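Local coordinates for 3' terminal uridylyl transferase (PDB 5HZD), which catalyses addition of uridines from UTP to the 3' ends of guide RNA, ribosomal RNA and some mRNAs during mitochondrial RNA editing in trypanosomes, at residues Val97-Asp102 and Ala253-Pro258; Glu210-Leu215 and Arg235-Met240; Ser218-Asp221 and Gly227-Gln230; Asp221-Thr226 and Thr247-Arg252; Val231-Asn234 and Met239-Ala242. All blocks are in the same frame, centred on the assembly; numbering follows the deposited sequence.

Contact 1 (Val97-Asp102 and Ala253-Pro258); sequences VRRWHD and AAMCSP
Arg99 reaches across from the end of helix 80-100, in the nucleotidyltransferase palm, to Met255 and Ser257, which follow helix 247-254 of a βαββαβ, ferredoxin-like domain inserted between palm strands. The arginine starts on a hydrophobic footing: its CB lies 3.6 Å from Met255 CE. Arg99 CG is still 4.0 Å from Met255 CE, because Met255 bends at chi2 and chi3 and brings this methyl back alongside the arginine stem. The two side chains thus run antiparallel alongside one another. Kinks at chi2 (74°) and chi3 (36°) fold the Arg99 chain; in the modelled conformer, one of two, Ser257 OG lies over one face of the guanidinium, toward the rim, with the Met255 methyl near NH1. At the tip the group comes close to Met255 O, but the approach of NH2 is too short to be trusted, so the placement of the tip remains doubtful. Met255 is buried and backs onto Val157, whereas the arginine is exposed. One residue earlier, Arg98 stays within its own segment and turns to Asp102. That salt bridge runs from Arg98 NH1 to Asp102 OD1 at 2.9 Å, from the syn side but 31° out of the carboxylate plane.

Contact 2 (Glu210-Leu215 and Arg235-Met240); sequences EDRLLL and RTSDMM
Leu215 and Met240 meet tip to tip in the buried part of this contact, the leucine coming down from helix 209-223 and the methionine rising from strand 239-244. Leu215 CD2 lies 3.8 Å from Met240 SD and 3.9 Å from Met240 CB, while Leu215 CG is 3.9 Å from Met240 CE. One branch of the leucine therefore rests along the thioether rather than against a single atom. The first torsion of Leu215 sets this up: with chi1 at 178° its CG stands opposite the backbone N and the isobutyl group is directed at the sheet. Phe201 of strand 198-203 touches both side chains, and Val219, one helical turn further on, also packs on Met240. The domain is a ferredoxin-like βαββαβ fold, and helix 209-223 is one of the two helices packed on one face of its antiparallel sheet. The other end of the contact is looser and more polar. Arg212 runs out beside the turn of the hairpin and bends at chi3, so that NH1 comes within 3.3 Å of Ser237 OG, which stands obliquely to the guanidinium. Ser237 has a positive phi of 58° in this turn, and the bend is braced by Thr236 OG1, which donates to Asp238 OD1 at 2.7 Å from above the carboxylate plane.

Contact 3 (Ser218-Asp221 and Gly227-Gln230); sequences SVRD and GVQQ
Val228, the first residue of strand 228-233, is held between Val219 and Arg220, consecutive residues of helix 209-223. The apolar part is a meeting of methyl groups: Val219 CG1 lies 3.7 Å from Val228 CG2, and the two valines cross at about a right angle. Val228 CG2 is also 3.9 Å from Arg220 CG, so one branch of the valine touches both helix residues. A second kind of contact sets a charged, flat group on a hydrocarbon. Beyond CG the Arg220 chain is extended and turns at chi4 (-73°), which lays a face of its guanidinium over Val228 CG1. Val228 CG1 is 4.0 Å from Arg220 CZ, while Arg220 NH1 approaches Val228 CB to 3.6 Å. These are van der Waals contacts, and the arginine is exposed. The hydrogen bonds of this region are made by the strand residues: the backbones of Gln229 and Gln230 both pair with Thr243 of the neighbouring strand in a classic beta bulge, and the Gln229 side chain takes a bond through OE1 from Arg197 NH1. Together these residues close the turn from helix 209-223 into strand 228-233, an outer strand of the sheet. Beneath the helix, Val219 continues onto Met240 of strand 239-244, and Val228 touches Leu244 near the end of that same strand.

Contact 4 (Asp221-Thr226 and Thr247-Arg252); sequences DAVGPT and TTAAVR
Ala222 directs its CB at helix 247-254 and Val223 reaches it with CG1, whereas Arg252 extends its long side chain back along them. Val223 CG1 points at the backbone of the opposing helix and lies 3.4 Å from Ala249 O, with the methyl of Ala249, its CB, at 4.2 Å. A chi1 of -60° sends CG1 across and puts CG2 between backbone N and carbonyl carbon. Ala222 CB comes to 3.8 Å from Arg252 O, so here too a methyl meets a carbonyl. In the reverse direction the aliphatic part of Arg252 runs over the Ala222 carbonyl: CD is 3.2 Å and CG 3.4 Å from Ala222 O. The CA atoms of Val223 and Ala249 come within 5.9 Å, an approach consistent with the small Ala222 and Ala249. These are the two helices of the ferredoxin-like βαββαβ domain, lying side by side on one face of its sheet, where Ala249 also rests on Leu244. Helix 209-223 ends at this point. Gly224, the first residue beyond it, has a phi of 89°, a backbone region readily reached by glycine. Arg252 bends at chi3 toward this end of the helix, and a water lying in the guanidinium plane joins the two: it accepts from Arg252 NH1 at 2.8 Å and donates to Val223 O at 3.1 Å. A positive charge placed there would probably interact favourably with the helix dipole. Arg252 also touches Cys95 of helix 80-100.

Contact 5 (Val231-Asn234 and Met239-Ala242); sequences VWWN and MMSA
A chi1 of 67° folds the indole of Trp232 back over Ser241 on one face of a β hairpin, and a chi1 of -70° lays that of Trp233 against Met240 on the other. Ser241 CB sits over the Trp232 face, 3.5 Å from the six-membered ring centroid and toward its rim. Met240 CB stands 3.5 Å from the matching centroid of Trp233, only 5° off the normal, while its SD lies obliquely to the five-membered ring as a Met-aromatic contact and meets Val231 CG1 at 3.5 Å. The backbones are antiparallel: Trp232 and Ser241 form a hydrogen-bonded pair, Trp232 N to Ser241 O at 2.9 Å and Ser241 N to Trp232 O at 2.8 Å, and Asn234 N bonds to Met239 O at 3.0 Å. Asn234 OD1 accepts a weak bond from Met239 N, while ND2 turns to Asp238 within the turn. A water bridges Trp232 O and Ser241 OG. The hairpin forms one edge of the four-stranded sheet, with strand 198-203 next to strand 239-244; helix 209-223 lies over the face bearing Val231, Trp233 and Met240, and its Glu216 binds Trp233 NE1.

Overall arrangement
Contacts 2 to 5 all belong to the ferredoxin-like domain inserted in the palm, and contact 1 joins it to palm helix 80-100, which residues of contact 4 also touch. After helix 80-100, helix 209-223 serves contacts 2, 3 and 4 in turn; the hairpin of contact 5 follows, then helix 247-254, used by contacts 4 and 1. Contacts 2 and 5 share Met239 and Met240, their centres about 7 Å apart; contacts 3 and 4 share Asp221, about 6 Å apart. Contact 1 lies about 20 Å from contacts 2 and 5, yet Pro258 packs on Leu215. The contacts thus form a chain of touching packing sites, all away from the UTP, RNA and metal sites.

Contact 1 (Val97-Asp102 and Ala253-Pro258)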
# COMPACT_ATOMS: atom_id res chain seq x y z
N VAL A 97 -19.63 9.04 1.18
CA VAL A 97 -19.68 8.52 2.55
C VAL A 97 -20.29 9.50 3.53
O VAL A 97 -20.84 9.06 4.54
CB VAL A 97 -18.33 8.00 3.05
CG1 VAL A 97 -17.76 6.98 2.05
CG2 VAL A 97 -17.39 9.12 3.23
N ARG A 98 -20.25 10.81 3.24
CA ARG A 98 -20.93 11.75 4.15
C ARG A 98 -22.43 11.60 4.16
O ARG A 98 -23.07 12.06 5.09
CB ARG A 98 -20.53 13.20 3.84
CG ARG A 98 -19.10 13.47 4.28
CD ARG A 98 -18.68 14.91 4.05
NE ARG A 98 -19.51 15.76 4.91
CZ ARG A 98 -19.49 17.09 4.93
NH1 ARG A 98 -20.28 17.74 5.77
NH2 ARG A 98 -18.71 17.75 4.09
N ARG A 99 -23.02 10.96 3.17
CA ARG A 99 -24.46 10.70 3.22
C ARG A 99 -24.76 9.62 4.26
O ARG A 99 -25.83 9.62 4.86
CB ARG A 99 -25.00 10.30 1.84
CG ARG A 99 -26.41 9.66 1.82
CD ARG A 99 -27.57 10.64 2.07
NE ARG A 99 -27.37 11.97 1.48
CZ ARG A 99 -27.61 12.28 0.21
NH1 ARG A 99 -28.06 11.36 -0.63
NH2 ARG A 99 -27.41 13.52 -0.21
N TRP A 100 -23.80 8.73 4.50
CA TRP A 100 -23.92 7.71 5.54
C TRP A 100 -23.59 8.29 6.92
O TRP A 100 -24.31 8.09 7.90
CB TRP A 100 -22.99 6.55 5.19
CG TRP A 100 -22.73 5.60 6.28
CD1 TRP A 100 -23.61 4.73 6.85
CD2 TRP A 100 -21.49 5.42 6.96
NE1 TRP A 100 -22.98 4.00 7.84
CE2 TRP A 100 -21.68 4.41 7.93
CE3 TRP A 100 -20.23 6.02 6.82
CZ2 TRP A 100 -20.65 4.00 8.79
CZ3 TRP A 100 -19.21 5.62 7.68
CH2 TRP A 100 -19.43 4.59 8.64
N HIS A 101 -22.52 9.07 6.98
CA HIS A 101 -22.09 9.64 8.25
C HIS A 101 -21.47 11.00 7.99
O HIS A 101 -20.37 11.10 7.48
CB HIS A 101 -21.07 8.72 8.90
CG HIS A 101 -20.76 9.09 10.31
ND1 HIS A 101 -21.65 8.88 11.34
CD2 HIS A 101 -19.67 9.67 10.86
CE1 HIS A 101 -21.12 9.31 12.47
NE2 HIS A 101 -19.92 9.79 12.20
N ASP A 102 -22.20 12.07 8.35
CA ASP A 102 -21.80 13.40 7.91
C ASP A 102 -20.41 13.83 8.35
O ASP A 102 -19.74 14.61 7.65
CB ASP A 102 -22.83 14.45 8.35
CG ASP A 102 -22.45 15.83 7.87
OD1 ASP A 102 -22.45 16.02 6.62
OD2 ASP A 102 -22.10 16.69 8.72
N ALA A 253 -23.36 16.22 -7.19
CA ALA A 253 -24.74 16.37 -7.69
C ALA A 253 -25.53 15.05 -7.65
O ALA A 253 -26.70 15.04 -7.30
CB ALA A 253 -24.75 16.96 -9.11
N ALA A 254 -24.90 13.94 -8.04
CA ALA A 254 -25.57 12.63 -8.01
C ALA A 254 -25.91 12.18 -6.59
O ALA A 254 -26.80 11.34 -6.39
CB ALA A 254 -24.71 11.60 -8.70
N MET A 255 -25.23 12.76 -5.61
CA MET A 255 -25.52 12.47 -4.20
C MET A 255 -26.60 13.36 -3.59
O MET A 255 -26.92 13.22 -2.41
CB MET A 255 -24.24 12.54 -3.35
CG MET A 255 -23.25 11.40 -3.62
SD MET A 255 -23.99 9.76 -3.42
CE MET A 255 -24.51 9.90 -1.71
N CYS A 256 -27.18 14.27 -4.37
CA CYS A 256 -28.22 15.14 -3.81
C CYS A 256 -29.44 14.30 -3.45
O CYS A 256 -29.61 13.17 -3.91
CB CYS A 256 -28.58 16.30 -4.75
SG CYS A 256 -29.69 15.85 -6.10
N SER A 257 -30.30 14.84 -2.59
CA SER A 257 -31.52 14.12 -2.30
C SER A 257 -32.72 14.99 -2.67
O SER A 257 -33.17 15.83 -1.89
CB SER A 257 -31.57 13.64 -0.85
OG SER A 257 -30.92 14.56 0.01
N PRO A 258 -33.25 14.78 -3.89
CA PRO A 258 -34.36 15.61 -4.36
C PRO A 258 -35.61 15.45 -3.50
O PRO A 258 -35.88 14.37 -3.02
CB PRO A 258 -34.63 15.07 -5.77
CG PRO A 258 -33.38 14.29 -6.15
CD PRO A 258 -32.87 13.73 -4.86

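Contact 2 (Glu210-Leu215 and Arg235-Met240)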
# COMPACT_ATOMS: atom_id res chain seq x y z
N GLU A 210 -43.20 22.54 -11.52
CA GLU A 210 -42.73 22.77 -10.17
C GLU A 210 -41.72 21.69 -9.81
O GLU A 210 -40.68 21.98 -9.20
CB GLU A 210 -43.87 22.76 -9.16
CG GLU A 210 -43.41 22.92 -7.73
CD GLU A 210 -44.54 22.94 -6.72
OE1 GLU A 210 -45.58 22.27 -6.93
OE2 GLU A 210 -44.37 23.63 -5.69
N ASP A 211 -42.01 20.45 -10.19
CA ASP A 211 -41.08 19.33 -9.91
C ASP A 211 -39.72 19.56 -10.58
O ASP A 211 -38.67 19.31 -9.97
CB ASP A 211 -41.61 18.00 -10.44
CG ASP A 211 -42.77 17.45 -9.64
OD1 ASP A 211 -42.73 17.50 -8.38
OD2 ASP A 211 -43.73 16.97 -10.28
N ARG A 212 -39.74 20.01 -11.83
CA ARG A 212 -38.50 20.25 -12.58
C ARG A 212 -37.65 21.30 -11.87
O ARG A 212 -36.43 21.14 -11.75
CB ARG A 212 -38.76 20.69 -14.04
CG ARG A 212 -39.37 19.58 -14.93
CD ARG A 212 -39.40 19.92 -16.45
NE ARG A 212 -40.19 21.08 -16.79
CZ ARG A 212 -41.51 21.07 -17.04
NH1 ARG A 212 -42.21 19.94 -16.98
NH2 ARG A 212 -42.14 22.21 -17.35
N LEU A 213 -38.28 22.37 -11.38
CA LEU A 213 -37.55 23.41 -10.67
C LEU A 213 -36.98 22.91 -9.35
O LEU A 213 -35.88 23.32 -8.94
CB LEU A 213 -38.41 24.66 -10.45
CG LEU A 213 -38.76 25.44 -11.72
CD1 LEU A 213 -39.77 26.53 -11.38
CD2 LEU A 213 -37.52 26.04 -12.33
N LEU A 214 -37.69 22.00 -8.70
CA LEU A 214 -37.21 21.45 -7.45
C LEU A 214 -36.01 20.56 -7.68
O LEU A 214 -35.04 20.62 -6.92
CB LEU A 214 -38.34 20.69 -6.71
CG LEU A 214 -39.38 21.61 -6.05
CD1 LEU A 214 -40.63 20.84 -5.56
CD2 LEU A 214 -38.74 22.36 -4.91
N LEU A 215 -36.04 19.72 -8.72
CA LEU A 215 -34.90 18.84 -8.97
C LEU A 215 -33.67 19.67 -9.33
O LEU A 215 -32.57 19.42 -8.84
CB LEU A 215 -35.21 17.83 -10.08
CG LEU A 215 -34.10 16.86 -10.49
CD1 LEU A 215 -33.50 16.13 -9.27
CD2 LEU A 215 -34.53 15.86 -11.57
N ARG A 235 -38.31 15.10 -23.71
CA ARG A 235 -39.56 15.64 -24.23
C ARG A 235 -40.70 15.24 -23.29
O ARG A 235 -41.69 15.95 -23.17
CB ARG A 235 -39.85 15.13 -25.66
CG ARG A 235 -38.77 15.38 -26.77
CD ARG A 235 -37.49 16.11 -26.30
NE ARG A 235 -36.22 15.41 -26.53
CZ ARG A 235 -35.93 14.16 -26.17
NH1 ARG A 235 -36.82 13.38 -25.56
NH2 ARG A 235 -34.73 13.66 -26.44
N THR A 236 -40.53 14.10 -22.62
CA THR A 236 -41.56 13.55 -21.74
C THR A 236 -41.41 13.97 -20.27
O THR A 236 -42.19 13.54 -19.41
CB THR A 236 -41.59 12.01 -21.83
OG1 THR A 236 -40.26 11.51 -21.89
CG2 THR A 236 -42.35 11.57 -23.07
N SER A 237 -40.42 14.82 -20.00
CA SER A 237 -40.17 15.34 -18.65
C SER A 237 -39.93 14.25 -17.63
O SER A 237 -40.31 14.40 -16.45
CB SER A 237 -41.34 16.22 -18.18
OG SER A 237 -41.43 17.41 -18.94
N ASP A 238 -39.30 13.16 -18.04
CA ASP A 238 -39.00 12.07 -17.10
C ASP A 238 -37.53 11.69 -17.08
O ASP A 238 -37.13 10.68 -16.50
CB ASP A 238 -39.91 10.84 -17.32
CG ASP A 238 -39.90 10.33 -18.76
OD1 ASP A 238 -39.05 10.78 -19.56
OD2 ASP A 238 -40.76 9.48 -19.08
N MET A 239 -36.71 12.55 -17.68
CA MET A 239 -35.28 12.42 -17.55
C MET A 239 -34.67 13.80 -17.58
O MET A 239 -34.98 14.61 -18.45
CB MET A 239 -34.70 11.57 -18.68
CG MET A 239 -33.20 11.50 -18.61
SD MET A 239 -32.52 10.58 -19.99
CE MET A 239 -33.12 11.56 -21.36
N MET A 240 -33.82 14.08 -16.61
CA MET A 240 -33.09 15.34 -16.58
C MET A 240 -31.61 15.03 -16.65
O MET A 240 -31.08 14.22 -15.90
CB MET A 240 -33.36 16.15 -15.31
CG MET A 240 -32.78 17.59 -15.39
SD MET A 240 -32.82 18.48 -13.81
CE MET A 240 -31.30 17.91 -13.05

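Contact 3 (Ser218-Asp221 and Gly227-Gln230)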
# COMPACT_ATOMS: atom_id res chain seq x y z
N SER A 218 -32.26 21.20 -6.27
CA SER A 218 -31.51 20.25 -5.46
C SER A 218 -30.09 20.08 -5.98
O SER A 218 -29.12 20.00 -5.19
CB SER A 218 -32.21 18.89 -5.45
OG SER A 218 -33.36 18.94 -4.63
N VAL A 219 -29.97 19.99 -7.29
CA VAL A 219 -28.65 19.86 -7.90
C VAL A 219 -27.81 21.12 -7.64
O VAL A 219 -26.65 21.03 -7.20
CB VAL A 219 -28.74 19.58 -9.39
CG1 VAL A 219 -27.39 19.70 -10.04
CG2 VAL A 219 -29.34 18.17 -9.61
N ARG A 220 -28.41 22.28 -7.88
CA ARG A 220 -27.69 23.54 -7.68
C ARG A 220 -27.25 23.73 -6.23
O ARG A 220 -26.15 24.22 -5.97
CB ARG A 220 -28.54 24.73 -8.11
CG ARG A 220 -28.61 24.86 -9.61
CD ARG A 220 -29.46 26.04 -10.08
NE ARG A 220 -29.64 26.00 -11.53
CZ ARG A 220 -28.69 26.29 -12.41
NH1 ARG A 220 -27.48 26.66 -12.00
NH2 ARG A 220 -28.95 26.22 -13.72
N ASP A 221 -28.10 23.32 -5.30
CA ASP A 221 -27.80 23.50 -3.89
C ASP A 221 -26.66 22.58 -3.47
O ASP A 221 -25.91 22.92 -2.55
CB ASP A 221 -29.03 23.26 -3.02
CG ASP A 221 -30.02 24.42 -3.06
OD1 ASP A 221 -29.84 25.35 -3.88
OD2 ASP A 221 -31.00 24.38 -2.28
N GLY A 227 -21.18 25.38 -9.83
CA GLY A 227 -21.11 23.96 -10.11
C GLY A 227 -21.91 23.44 -11.29
O GLY A 227 -21.57 22.43 -11.88
N VAL A 228 -23.00 24.11 -11.64
CA VAL A 228 -23.86 23.60 -12.70
C VAL A 228 -23.62 24.34 -14.00
O VAL A 228 -23.84 25.56 -14.08
CB VAL A 228 -25.35 23.74 -12.35
CG1 VAL A 228 -26.19 23.46 -13.58
CG2 VAL A 228 -25.72 22.81 -11.21
N GLN A 229 -23.20 23.62 -15.03
CA GLN A 229 -22.97 24.26 -16.32
C GLN A 229 -24.18 24.23 -17.24
O GLN A 229 -24.46 25.21 -17.92
CB GLN A 229 -21.76 23.65 -17.04
CG GLN A 229 -20.44 24.02 -16.43
CD GLN A 229 -19.28 23.53 -17.28
OE1 GLN A 229 -19.48 22.92 -18.34
NE2 GLN A 229 -18.06 23.78 -16.82
N GLN A 230 -24.91 23.12 -17.24
CA GLN A 230 -26.04 22.99 -18.14
C GLN A 230 -26.99 21.96 -17.55
O GLN A 230 -26.54 20.96 -16.99
CB GLN A 230 -25.56 22.51 -19.49
CG GLN A 230 -26.66 22.36 -20.50
CD GLN A 230 -26.17 21.84 -21.84
OE1 GLN A 230 -25.17 21.14 -21.93
NE2 GLN A 230 -26.88 22.21 -22.88

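Contact 4 (Asp221-Thr226 and Thr247-Arg252)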
# COMPACT_ATOMS: atom_id res chain seq x y z
N ASP A 221 -28.10 23.32 -5.30
CA ASP A 221 -27.80 23.50 -3.89
C ASP A 221 -26.66 22.58 -3.47
O ASP A 221 -25.91 22.92 -2.55
CB ASP A 221 -29.03 23.26 -3.02
CG ASP A 221 -30.02 24.42 -3.06
OD1 ASP A 221 -29.84 25.35 -3.88
OD2 ASP A 221 -31.00 24.38 -2.28
N ALA A 222 -26.53 21.44 -4.14
CA ALA A 222 -25.48 20.47 -3.78
C ALA A 222 -24.12 20.94 -4.23
O ALA A 222 -23.12 20.62 -3.58
CB ALA A 222 -25.79 19.08 -4.37
N VAL A 223 -24.04 21.66 -5.35
CA VAL A 223 -22.74 21.94 -5.93
C VAL A 223 -22.31 23.38 -5.74
O VAL A 223 -21.13 23.71 -5.92
CB VAL A 223 -22.70 21.55 -7.42
CG1 VAL A 223 -23.00 20.04 -7.57
CG2 VAL A 223 -23.73 22.36 -8.22
N GLY A 224 -23.25 24.25 -5.39
CA GLY A 224 -22.94 25.66 -5.27
C GLY A 224 -23.12 26.40 -6.58
O GLY A 224 -23.41 25.78 -7.60
N PRO A 225 -22.93 27.74 -6.55
CA PRO A 225 -23.29 28.66 -7.64
C PRO A 225 -22.50 28.48 -8.94
O PRO A 225 -22.98 28.90 -9.99
CB PRO A 225 -23.02 30.04 -7.03
CG PRO A 225 -21.99 29.79 -5.98
CD PRO A 225 -22.32 28.44 -5.41
N THR A 226 -21.32 27.89 -8.88
CA THR A 226 -20.54 27.71 -10.11
C THR A 226 -20.58 26.27 -10.62
O THR A 226 -20.09 25.97 -11.71
CB THR A 226 -19.06 28.14 -9.93
OG1 THR A 226 -18.47 27.42 -8.84
CG2 THR A 226 -18.97 29.64 -9.68
N THR A 247 -15.73 16.64 -12.57
CA THR A 247 -16.16 15.29 -12.21
C THR A 247 -16.51 15.18 -10.74
O THR A 247 -17.36 14.38 -10.36
CB THR A 247 -15.05 14.26 -12.54
OG1 THR A 247 -13.80 14.73 -12.03
CG2 THR A 247 -14.93 14.07 -14.05
N THR A 248 -15.85 15.94 -9.88
CA THR A 248 -16.19 15.90 -8.47
C THR A 248 -17.57 16.54 -8.23
O THR A 248 -18.40 15.99 -7.49
CB THR A 248 -15.11 16.57 -7.61
OG1 THR A 248 -13.86 15.92 -7.85
CG2 THR A 248 -15.43 16.44 -6.15
N ALA A 249 -17.83 17.68 -8.87
CA ALA A 249 -19.16 18.26 -8.78
C ALA A 249 -20.22 17.30 -9.31
O ALA A 249 -21.34 17.29 -8.81
CB ALA A 249 -19.25 19.61 -9.52
N ALA A 250 -19.88 16.50 -10.31
CA ALA A 250 -20.84 15.57 -10.89
C ALA A 250 -21.23 14.50 -9.88
O ALA A 250 -22.40 14.13 -9.78
CB ALA A 250 -20.31 14.95 -12.17
N VAL A 251 -20.27 14.00 -9.11
CA VAL A 251 -20.61 13.04 -8.06
C VAL A 251 -21.38 13.72 -6.91
O VAL A 251 -22.33 13.16 -6.38
CB VAL A 251 -19.35 12.32 -7.56
CG1 VAL A 251 -19.70 11.37 -6.41
CG2 VAL A 251 -18.70 11.56 -8.73
N ARG A 252 -20.97 14.93 -6.53
CA ARG A 252 -21.65 15.69 -5.50
C ARG A 252 -23.11 15.91 -5.91
O ARG A 252 -24.02 15.74 -5.07
CB ARG A 252 -20.87 16.99 -5.22
CG ARG A 252 -21.30 17.76 -3.95
CD ARG A 252 -20.34 18.94 -3.64
NE ARG A 252 -19.03 18.47 -3.19
CZ ARG A 252 -17.87 18.75 -3.78
NH1 ARG A 252 -17.83 19.52 -4.86
NH2 ARG A 252 -16.74 18.26 -3.28
O HOH W 1 -19.36 21.20 -6.41

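Contact 5 (Val231-Asn234 and Met239-Ala242)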
# COMPACT_ATOMS: atom_id res chain seq x y z
N VAL A 231 -28.28 22.23 -17.64
CA VAL A 231 -29.29 21.28 -17.22
C VAL A 231 -30.33 21.22 -18.33
O VAL A 231 -30.73 22.28 -18.85
CB VAL A 231 -29.98 21.76 -15.94
CG1 VAL A 231 -31.23 20.96 -15.70
CG2 VAL A 231 -29.03 21.63 -14.76
N TRP A 232 -30.76 20.02 -18.71
CA TRP A 232 -31.81 19.89 -19.73
C TRP A 232 -32.73 18.67 -19.56
O TRP A 232 -32.34 17.66 -18.98
CB TRP A 232 -31.19 19.93 -21.13
CG TRP A 232 -30.30 18.76 -21.52
CD1 TRP A 232 -30.63 17.76 -22.38
CD2 TRP A 232 -28.93 18.52 -21.12
NE1 TRP A 232 -29.56 16.90 -22.54
CE2 TRP A 232 -28.51 17.34 -21.78
CE3 TRP A 232 -28.02 19.19 -20.28
CZ2 TRP A 232 -27.23 16.80 -21.61
CZ3 TRP A 232 -26.74 18.64 -20.10
CH2 TRP A 232 -26.36 17.46 -20.76
N TRP A 233 -33.96 18.79 -20.05
CA TRP A 233 -34.96 17.74 -19.87
C TRP A 233 -35.37 17.09 -21.18
O TRP A 233 -35.35 17.74 -22.23
CB TRP A 233 -36.21 18.32 -19.21
CG TRP A 233 -36.03 18.69 -17.79
CD1 TRP A 233 -35.47 19.84 -17.29
CD2 TRP A 233 -36.41 17.91 -16.65
NE1 TRP A 233 -35.46 19.81 -15.92
CE2 TRP A 233 -36.04 18.64 -15.50
CE3 TRP A 233 -37.01 16.66 -16.50
CZ2 TRP A 233 -36.28 18.17 -14.20
CZ3 TRP A 233 -37.24 16.19 -15.21
CH2 TRP A 233 -36.87 16.93 -14.08
N ASN A 234 -35.77 15.83 -21.12
CA ASN A 234 -36.32 15.19 -22.32
C ASN A 234 -37.77 15.57 -22.59
O ASN A 234 -38.41 16.28 -21.80
CB ASN A 234 -36.10 13.67 -22.32
CG ASN A 234 -36.97 12.94 -21.31
OD1 ASN A 234 -37.61 13.56 -20.47
ND2 ASN A 234 -37.01 11.62 -21.43
N MET A 239 -36.71 12.55 -17.68
CA MET A 239 -35.28 12.42 -17.55
C MET A 239 -34.67 13.80 -17.58
O MET A 239 -34.98 14.61 -18.45
CB MET A 239 -34.70 11.57 -18.68
CG MET A 239 -33.20 11.50 -18.61
SD MET A 239 -32.52 10.58 -19.99
CE MET A 239 -33.12 11.56 -21.36
N MET A 240 -33.82 14.08 -16.61
CA MET A 240 -33.09 15.34 -16.58
C MET A 240 -31.61 15.03 -16.65
O MET A 240 -31.08 14.22 -15.90
CB MET A 240 -33.36 16.15 -15.31
CG MET A 240 -32.78 17.59 -15.39
SD MET A 240 -32.82 18.48 -13.81
CE MET A 240 -31.30 17.91 -13.05
N SER A 241 -30.90 15.70 -17.56
CA SER A 241 -29.46 15.55 -17.62
C SER A 241 -28.81 16.82 -17.11
O SER A 241 -29.40 17.90 -17.19
CB SER A 241 -29.01 15.31 -19.06
OG SER A 241 -29.67 14.20 -19.63
N ALA A 242 -27.60 16.70 -16.58
CA ALA A 242 -26.90 17.87 -16.06
C ALA A 242 -25.42 17.70 -16.31
O ALA A 242 -24.84 16.62 -16.08
CB ALA A 242 -27.15 18.02 -14.57
O HOH W 2 -32.32 14.81 -20.53